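Local coordinates for protein putative DsbA oxidoreductase SCO1869 (Streptomyces coelicolor A3, PDB 3GL5) that is probably a thiol-disulfide oxidoreductase of the DsbA family, with a thioredoxin-type fold, at residues 6-11 with 39-44. Sequence-based numbering, arbitrary orientation.
Sequences EIWSDI and VHRSFE
Trp8 and Arg41 lie side by side on the same face of the sheet. Arg41 CB sits over the five-membered ring of Trp8, 3.4 Å from its centroid and almost on the ring normal, a CH-pi contact. A bend at chi2 (-84°) carries the rest of the Arg41 chain along the indole. The guanidinium ends near Trp8 CZ2, its plane 21° from that of the ring. Trp8 NE1 hydrogen-bonds to the backbone O of Asp172, in helix 166-178. An alanine in place of Trp8 would probably leave the aliphatic part of Arg41 without its flat support and Asp172 O without this donor.

Arg41 NH2 forms a salt bridge with Glu6 OE2 (2.5 Å); as a hydrogen bond it is bent and weak. Glu6 OE1 also pairs with Arg191, and Arg41 NH1 with Asp172.

The backbones run parallel, as in the beta-alpha-beta unit of a thioredoxin fold, with helix 14-28 between strands 3-9 and 36-42. Ile7 N donates to Val39 O (2.9 Å), Arg41 N to Ile7 O (3.1 Å) and Ser9 N to Arg41 O (3.3 Å). Just past strand 36-42, Phe43 N makes a weak bond to Ser9 O.

On the other face, Ile7 CD1 lies 3.8 Å from His40 CE1. A water joins His40 ND1 to Ile7 O. Asp10 OD2 lies 3.3 Å from Glu44 CA and is hydrogen-bonded to Leu45 N; OD1 is hydrogen-bonded to Thr100 OG1 and His104 NE2.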
# COMPACT_ATOMS: atom_id res chain seq x y z
N GLU A 6 -2.26 3.45 -9.40
CA GLU A 6 -0.89 2.91 -9.40
C GLU A 6 -0.11 3.37 -10.63
O GLU A 6 -0.64 3.38 -11.76
CB GLU A 6 -0.92 1.40 -9.38
CG GLU A 6 -1.79 0.83 -8.25
CD GLU A 6 -2.15 -0.60 -8.48
OE1 GLU A 6 -3.18 -0.87 -9.12
OE2 GLU A 6 -1.35 -1.46 -8.05
N ILE A 7 1.13 3.76 -10.42
CA ILE A 7 1.92 4.33 -11.51
C ILE A 7 3.23 3.56 -11.65
O ILE A 7 4.13 3.70 -10.81
CB ILE A 7 2.28 5.81 -11.24
CG1 ILE A 7 1.04 6.62 -10.89
CG2 ILE A 7 3.09 6.39 -12.40
CD1 ILE A 7 1.35 8.11 -10.62
N TRP A 8 3.34 2.76 -12.71
CA TRP A 8 4.61 2.07 -13.01
C TRP A 8 5.56 2.98 -13.75
O TRP A 8 5.16 3.63 -14.69
CB TRP A 8 4.34 0.82 -13.84
CG TRP A 8 3.97 -0.34 -13.04
CD1 TRP A 8 4.81 -1.34 -12.62
CD2 TRP A 8 2.67 -0.67 -12.52
NE1 TRP A 8 4.11 -2.28 -11.89
CE2 TRP A 8 2.80 -1.90 -11.82
CE3 TRP A 8 1.41 -0.05 -12.59
CZ2 TRP A 8 1.71 -2.51 -11.18
CZ3 TRP A 8 0.33 -0.67 -11.96
CH2 TRP A 8 0.48 -1.86 -11.25
N SER A 9 6.82 3.05 -13.33
CA SER A 9 7.80 3.88 -14.06
C SER A 9 9.21 3.39 -13.77
O SER A 9 9.44 2.64 -12.80
CB SER A 9 7.73 5.37 -13.65
OG SER A 9 6.66 6.06 -14.28
N ASP A 10 10.15 3.83 -14.62
CA ASP A 10 11.58 3.61 -14.41
C ASP A 10 12.22 4.96 -14.24
O ASP A 10 11.73 5.95 -14.77
CB ASP A 10 12.20 2.95 -15.64
CG ASP A 10 13.44 2.17 -15.31
OD1 ASP A 10 14.02 2.32 -14.21
OD2 ASP A 10 13.87 1.39 -16.18
N ILE A 11 13.32 5.03 -13.50
CA ILE A 11 14.11 6.28 -13.41
C ILE A 11 14.77 6.73 -14.77
O ILE A 11 14.93 7.94 -15.04
CB ILE A 11 15.19 6.15 -12.29
CG1 ILE A 11 14.55 5.80 -10.92
CG2 ILE A 11 16.01 7.43 -12.18
CD1 ILE A 11 13.53 6.83 -10.37
N VAL A 39 0.06 5.20 -5.66
CA VAL A 39 1.05 4.24 -5.23
C VAL A 39 2.05 4.11 -6.39
O VAL A 39 1.63 3.88 -7.54
CB VAL A 39 0.40 2.86 -4.90
CG1 VAL A 39 1.50 1.75 -4.65
CG2 VAL A 39 -0.51 2.97 -3.70
N HIS A 40 3.33 4.29 -6.10
CA HIS A 40 4.38 4.13 -7.11
C HIS A 40 4.90 2.71 -7.12
O HIS A 40 4.98 2.07 -6.06
CB HIS A 40 5.52 5.14 -6.93
CG HIS A 40 5.08 6.54 -7.13
ND1 HIS A 40 4.63 7.00 -8.35
CD2 HIS A 40 4.93 7.57 -6.25
CE1 HIS A 40 4.27 8.27 -8.22
NE2 HIS A 40 4.45 8.64 -6.96
N ARG A 41 5.25 2.25 -8.32
CA ARG A 41 5.52 0.85 -8.63
C ARG A 41 6.75 0.77 -9.52
O ARG A 41 6.94 1.62 -10.38
CB ARG A 41 4.36 0.29 -9.45
CG ARG A 41 3.09 0.21 -8.70
CD ARG A 41 3.15 -1.06 -7.97
NE ARG A 41 1.86 -1.41 -7.49
CZ ARG A 41 1.52 -2.63 -7.13
NH1 ARG A 41 2.39 -3.66 -7.24
NH2 ARG A 41 0.30 -2.83 -6.68
N SER A 42 7.59 -0.24 -9.30
CA SER A 42 8.84 -0.39 -10.03
C SER A 42 8.61 -0.93 -11.43
O SER A 42 7.83 -1.85 -11.62
CB SER A 42 9.73 -1.41 -9.34
OG SER A 42 10.04 -1.00 -8.02
N PHE A 43 9.38 -0.42 -12.39
CA PHE A 43 9.45 -1.03 -13.70
C PHE A 43 10.84 -0.79 -14.23
O PHE A 43 11.36 0.31 -14.10
CB PHE A 43 8.41 -0.37 -14.62
CG PHE A 43 8.24 -1.07 -15.97
CD1 PHE A 43 7.17 -1.95 -16.17
CD2 PHE A 43 9.10 -0.80 -17.05
CE1 PHE A 43 6.97 -2.59 -17.43
CE2 PHE A 43 8.92 -1.41 -18.32
CZ PHE A 43 7.86 -2.33 -18.50
N GLU A 44 11.47 -1.81 -14.83
CA GLU A 44 12.77 -1.58 -15.44
C GLU A 44 12.62 -1.72 -16.96
O GLU A 44 12.26 -2.78 -17.45
CB GLU A 44 13.82 -2.60 -14.95
CG GLU A 44 14.46 -2.31 -13.60
CD GLU A 44 15.23 -3.51 -13.10
OE1 GLU A 44 14.60 -4.52 -12.67
OE2 GLU A 44 16.47 -3.50 -13.20
O HOH W 1 6.18 5.92 -10.27